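Local structure of N-acetylglucosamine-6-phosphate deacetylase (Thermotoga maritima, 1O12) at residues Met13-Asp25 with Thr29-Lys41. The protein probably removes the acetyl group from N-acetylglucosamine 6-phosphate, as a metal-dependent hydrolase of the NagA family that binds one divalent metal cation per subunit. Numbering follows the deposited sequence.
Sequences MIVEKVLIVDPID and TGDVEIEEGKIVK
An antiparallel beta pairing interrupted by a G1 beta bulge joins V15 and V18 to V32 and G30 in the small beta domain to which both ends of the chain contribute, as in other NagA-family enzymes, away from the metal site. Strands 14-16 and 29-35 run at 175°, and V15 and V32 form a hydrogen-bonded pair: V15 N reaches V32 O at 2.9 Å and V32 N reaches V15 O at 2.8 Å. At the bulge K17 and V18 both face G30, which shifts the register by one. V18 N takes G30 O at 3.0 Å, whereas K17 N, though near the same oxygen, is not aligned to bond it and gives its hydrogen to D31 OD2, 2.7 Å away, meeting it from above the carboxylate plane. With CG beside its own backbone N (chi1 -54°), the D31 carboxylate lies against E16, OD2 standing 3.4 Å from E16 CB. Its other oxygen, OD1, is in a salt bridge with R45, so each oxygen of the buried carboxylate has a partner. Without the carboxylate, as with an alanine here, K17 N is likely to lose its acceptor at the bulge and R45 its acidic mate. Past the corner at K17, the chain swings to 79° against strand 29-35. I20 then lays CD1 over the backbone of G30, 3.5 Å from G30 CA, where a modelled CB would clash; its CG1 meets V32 CG2 at 4.1 Å, the two side chains crossing obliquely. Beyond the pairing, the 29-35 strand returns through a type I' turn from E35 to K38 into strand 38-44. Strand 18-22 pairs in parallel with strand 52-59, whose L53 touches V32, while V21 packs on I322 of helix 322-336.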
loop_
_atom_site.group_PDB
_atom_site.type_symbol
_atom_site.label_atom_id
_atom_site.label_comp_id
_atom_site.label_asym_id
_atom_site.label_seq_id
_atom_site.Cartn_x
_atom_site.Cartn_y
_atom_site.Cartn_z
HETATM N N MSE A 13 -37.834 -17.582 -16.196
HETATM C CA MSE A 13 -38.512 -16.312 -16.578
HETATM C C MSE A 13 -38.652 -15.400 -15.367
HETATM O O MSE A 13 -38.650 -14.179 -15.489
HETATM C CB MSE A 13 -39.892 -16.580 -17.197
HETATM C CG MSE A 13 -40.465 -15.345 -17.898
HETATM SE SE MSE A 13 -41.329 -15.596 -19.684
HETATM C CE MSE A 13 -39.816 -15.451 -20.915
ATOM N N ILE A 14 -38.759 -15.979 -14.184
ATOM C CA ILE A 14 -38.874 -15.152 -12.993
ATOM C C ILE A 14 -38.218 -15.759 -11.742
ATOM O O ILE A 14 -38.451 -16.922 -11.409
ATOM C CB ILE A 14 -40.357 -14.816 -12.729
ATOM C CG1 ILE A 14 -40.496 -13.958 -11.481
ATOM C CG2 ILE A 14 -41.151 -16.076 -12.558
ATOM C CD1 ILE A 14 -41.757 -13.089 -11.527
ATOM N N VAL A 15 -37.363 -14.989 -11.069
ATOM C CA VAL A 15 -36.711 -15.479 -9.847
ATOM C C VAL A 15 -37.269 -14.601 -8.745
ATOM O O VAL A 15 -37.073 -13.392 -8.771
ATOM C CB VAL A 15 -35.181 -15.307 -9.904
ATOM C CG1 VAL A 15 -34.542 -15.913 -8.674
ATOM C CG2 VAL A 15 -34.634 -15.949 -11.159
ATOM N N GLU A 16 -37.972 -15.201 -7.790
ATOM C CA GLU A 16 -38.595 -14.433 -6.708
ATOM C C GLU A 16 -38.034 -14.623 -5.310
ATOM O O GLU A 16 -37.334 -15.590 -5.031
ATOM C CB GLU A 16 -40.115 -14.696 -6.647
ATOM C CG GLU A 16 -40.519 -16.171 -6.440
ATOM C CD GLU A 16 -42.042 -16.367 -6.222
ATOM O OE1 GLU A 16 -42.835 -15.640 -6.887
ATOM O OE2 GLU A 16 -42.433 -17.249 -5.391
ATOM N N LYS A 17 -38.369 -13.666 -4.448
ATOM C CA LYS A 17 -37.980 -13.669 -3.057
ATOM C C LYS A 17 -36.492 -13.947 -2.889
ATOM O O LYS A 17 -36.095 -14.920 -2.230
ATOM C CB LYS A 17 -38.787 -14.731 -2.293
ATOM C CG LYS A 17 -40.307 -14.618 -2.413
ATOM C CD LYS A 17 -41.009 -15.752 -1.649
ATOM C CE LYS A 17 -40.623 -17.156 -2.163
ATOM N NZ LYS A 17 -39.192 -17.547 -1.928
ATOM N N VAL A 18 -35.661 -13.101 -3.483
ATOM C CA VAL A 18 -34.229 -13.317 -3.365
ATOM C C VAL A 18 -33.483 -12.097 -2.897
ATOM O O VAL A 18 -33.996 -10.978 -2.937
ATOM C CB VAL A 18 -33.588 -13.788 -4.724
ATOM C CG1 VAL A 18 -33.910 -15.223 -4.957
ATOM C CG2 VAL A 18 -34.062 -12.919 -5.901
ATOM N N LEU A 19 -32.269 -12.326 -2.435
ATOM C CA LEU A 19 -31.420 -11.232 -2.031
ATOM C C LEU A 19 -30.750 -10.806 -3.338
ATOM O O LEU A 19 -29.761 -11.396 -3.741
ATOM C CB LEU A 19 -30.356 -11.711 -1.057
ATOM C CG LEU A 19 -29.817 -10.607 -0.154
ATOM C CD1 LEU A 19 -28.579 -11.150 0.603
ATOM C CD2 LEU A 19 -29.463 -9.383 -0.952
ATOM N N ILE A 20 -31.318 -9.805 -4.003
ATOM C CA ILE A 20 -30.787 -9.288 -5.265
ATOM C C ILE A 20 -29.511 -8.471 -5.018
ATOM O O ILE A 20 -29.483 -7.594 -4.153
ATOM C CB ILE A 20 -31.800 -8.368 -5.945
ATOM C CG1 ILE A 20 -33.107 -9.126 -6.154
ATOM C CG2 ILE A 20 -31.222 -7.816 -7.269
ATOM C CD1 ILE A 20 -34.312 -8.177 -6.401
ATOM N N VAL A 21 -28.473 -8.731 -5.796
ATOM C CA VAL A 21 -27.247 -8.006 -5.598
ATOM C C VAL A 21 -26.747 -7.372 -6.865
ATOM O O VAL A 21 -26.337 -8.069 -7.783
ATOM C CB VAL A 21 -26.139 -8.924 -5.067
ATOM C CG1 VAL A 21 -24.938 -8.121 -4.720
ATOM C CG2 VAL A 21 -26.641 -9.732 -3.873
ATOM N N ASP A 22 -26.796 -6.046 -6.907
ATOM C CA ASP A 22 -26.310 -5.268 -8.035
ATOM C C ASP A 22 -25.112 -4.424 -7.531
ATOM O O ASP A 22 -25.158 -3.829 -6.451
ATOM C CB ASP A 22 -27.425 -4.355 -8.581
ATOM C CG ASP A 22 -27.011 -3.612 -9.846
ATOM O OD1 ASP A 22 -26.900 -4.251 -10.903
ATOM O OD2 ASP A 22 -26.780 -2.390 -9.778
ATOM N N PRO A 23 -24.033 -4.361 -8.311
ATOM C CA PRO A 23 -22.816 -3.614 -7.987
ATOM C C PRO A 23 -23.081 -2.139 -7.780
ATOM O O PRO A 23 -22.328 -1.463 -7.092
ATOM C CB PRO A 23 -21.945 -3.788 -9.219
ATOM C CG PRO A 23 -22.537 -4.969 -9.932
ATOM C CD PRO A 23 -23.996 -4.842 -9.696
ATOM N N ILE A 24 -24.137 -1.630 -8.399
ATOM C CA ILE A 24 -24.418 -0.206 -8.308
ATOM C C ILE A 24 -25.610 0.173 -7.449
ATOM O O ILE A 24 -25.548 1.112 -6.672
ATOM C CB ILE A 24 -24.594 0.386 -9.728
ATOM C CG1 ILE A 24 -23.248 0.360 -10.458
ATOM C CG2 ILE A 24 -25.094 1.820 -9.655
ATOM C CD1 ILE A 24 -23.358 0.782 -11.902
ATOM N N ASP A 25 -26.693 -0.569 -7.587
ATOM C CA ASP A 25 -27.883 -0.285 -6.833
ATOM C C ASP A 25 -27.875 -0.921 -5.450
ATOM O O ASP A 25 -28.797 -0.716 -4.673
ATOM C CB ASP A 25 -29.123 -0.722 -7.640
ATOM C CG ASP A 25 -29.263 0.045 -8.948
ATOM O OD1 ASP A 25 -28.965 1.271 -8.954
ATOM O OD2 ASP A 25 -29.672 -0.561 -9.967
ATOM N N THR A 29 -33.981 -7.358 -1.094
ATOM C CA THR A 29 -34.899 -8.452 -1.397
ATOM C C THR A 29 -35.869 -8.004 -2.466
ATOM O O THR A 29 -36.262 -6.835 -2.521
ATOM C CB THR A 29 -35.706 -8.890 -0.171
ATOM O OG1 THR A 29 -36.518 -7.797 0.283
ATOM C CG2 THR A 29 -34.783 -9.329 0.939
ATOM N N GLY A 30 -36.244 -8.939 -3.323
ATOM C CA GLY A 30 -37.165 -8.633 -4.407
ATOM C C GLY A 30 -37.287 -9.780 -5.407
ATOM O O GLY A 30 -36.977 -10.940 -5.096
ATOM N N ASP A 31 -37.746 -9.457 -6.612
ATOM C CA ASP A 31 -37.921 -10.450 -7.671
ATOM C C ASP A 31 -37.296 -9.883 -8.945
ATOM O O ASP A 31 -37.263 -8.652 -9.134
ATOM C CB ASP A 31 -39.420 -10.729 -7.916
ATOM C CG ASP A 31 -40.178 -11.135 -6.639
ATOM O OD1 ASP A 31 -41.441 -11.090 -6.638
ATOM O OD2 ASP A 31 -39.528 -11.500 -5.634
ATOM N N VAL A 32 -36.776 -10.776 -9.792
ATOM C CA VAL A 32 -36.162 -10.377 -11.057
ATOM C C VAL A 32 -36.913 -11.088 -12.186
ATOM O O VAL A 32 -37.211 -12.285 -12.106
ATOM C CB VAL A 32 -34.633 -10.730 -11.125
ATOM C CG1 VAL A 32 -34.062 -10.342 -12.500
ATOM C CG2 VAL A 32 -33.868 -10.011 -10.033
ATOM N N GLU A 33 -37.219 -10.327 -13.229
ATOM C CA GLU A 33 -37.957 -10.826 -14.375
ATOM C C GLU A 33 -37.096 -10.881 -15.628
ATOM O O GLU A 33 -36.528 -9.873 -16.059
ATOM C CB GLU A 33 -39.156 -9.927 -14.623
ATOM C CG GLU A 33 -40.395 -10.644 -15.109
ATOM C CD GLU A 33 -41.615 -9.722 -15.086
ATOM O OE1 GLU A 33 -41.646 -8.739 -15.878
ATOM O OE2 GLU A 33 -42.535 -9.974 -14.266
ATOM N N ILE A 34 -37.043 -12.076 -16.207
ATOM C CA ILE A 34 -36.264 -12.377 -17.401
ATOM C C ILE A 34 -37.120 -12.718 -18.614
ATOM O O ILE A 34 -37.935 -13.642 -18.571
ATOM C CB ILE A 34 -35.360 -13.565 -17.142
ATOM C CG1 ILE A 34 -34.554 -13.315 -15.859
ATOM C CG2 ILE A 34 -34.484 -13.800 -18.342
ATOM C CD1 ILE A 34 -33.628 -14.436 -15.497
ATOM N N GLU A 35 -36.910 -11.967 -19.691
ATOM C CA GLU A 35 -37.627 -12.145 -20.956
ATOM C C GLU A 35 -36.589 -12.427 -22.052
ATOM O O GLU A 35 -35.795 -11.562 -22.421
ATOM C CB GLU A 35 -38.443 -10.874 -21.279
ATOM C CG GLU A 35 -39.383 -10.947 -22.516
ATOM C CD GLU A 35 -40.418 -9.794 -22.567
ATOM O OE1 GLU A 35 -40.002 -8.608 -22.567
ATOM O OE2 GLU A 35 -41.648 -10.075 -22.606
ATOM N N GLU A 36 -36.591 -13.658 -22.550
ATOM C CA GLU A 36 -35.654 -14.078 -23.580
ATOM C C GLU A 36 -34.266 -13.463 -23.367
ATOM O O GLU A 36 -33.859 -12.523 -24.057
ATOM C CB GLU A 36 -36.186 -13.708 -24.971
ATOM C CG GLU A 36 -35.632 -14.603 -26.077
ATOM C CD GLU A 36 -36.219 -14.297 -27.454
ATOM O OE1 GLU A 36 -36.015 -13.156 -27.951
ATOM O OE2 GLU A 36 -36.877 -15.204 -28.033
ATOM N N GLY A 37 -33.562 -13.998 -22.377
ATOM C CA GLY A 37 -32.208 -13.556 -22.071
ATOM C C GLY A 37 -31.977 -12.123 -21.646
ATOM O O GLY A 37 -30.835 -11.682 -21.532
ATOM N N LYS A 38 -33.050 -11.396 -21.389
ATOM C CA LYS A 38 -32.915 -10.013 -20.995
ATOM C C LYS A 38 -33.698 -9.751 -19.719
ATOM O O LYS A 38 -34.839 -10.161 -19.579
ATOM C CB LYS A 38 -33.425 -9.140 -22.137
ATOM C CG LYS A 38 -33.283 -7.646 -21.962
ATOM C CD LYS A 38 -33.797 -6.942 -23.232
ATOM C CE LYS A 38 -34.130 -5.468 -22.988
ATOM N NZ LYS A 38 -35.152 -5.272 -21.888
ATOM N N ILE A 39 -33.063 -9.092 -18.765
ATOM C CA ILE A 39 -33.726 -8.740 -17.515
ATOM C C ILE A 39 -34.649 -7.571 -17.849
ATOM O O ILE A 39 -34.186 -6.515 -18.284
ATOM C CB ILE A 39 -32.694 -8.299 -16.471
ATOM C CG1 ILE A 39 -31.785 -9.478 -16.133
ATOM C CG2 ILE A 39 -33.384 -7.757 -15.250
ATOM C CD1 ILE A 39 -30.519 -9.071 -15.410
ATOM N N VAL A 40 -35.951 -7.769 -17.671
ATOM C CA VAL A 40 -36.920 -6.722 -17.972
ATOM C C VAL A 40 -37.551 -6.105 -16.741
ATOM O O VAL A 40 -38.244 -5.103 -16.837
ATOM C CB VAL A 40 -38.079 -7.234 -18.869
ATOM C CG1 VAL A 40 -37.598 -7.421 -20.284
ATOM C CG2 VAL A 40 -38.645 -8.559 -18.301
ATOM N N LYS A 41 -37.335 -6.690 -15.576
ATOM C CA LYS A 41 -37.935 -6.109 -14.384
ATOM C C LYS A 41 -37.220 -6.528 -13.107
ATOM O O LYS A 41 -36.992 -7.718 -12.854
ATOM C CB LYS A 41 -39.425 -6.492 -14.302
ATOM C CG LYS A 41 -40.292 -5.491 -13.560
ATOM C CD LYS A 41 -41.161 -6.155 -12.490
ATOM C CE LYS A 41 -42.116 -7.187 -13.087
ATOM N NZ LYS A 41 -42.780 -8.057 -12.053
#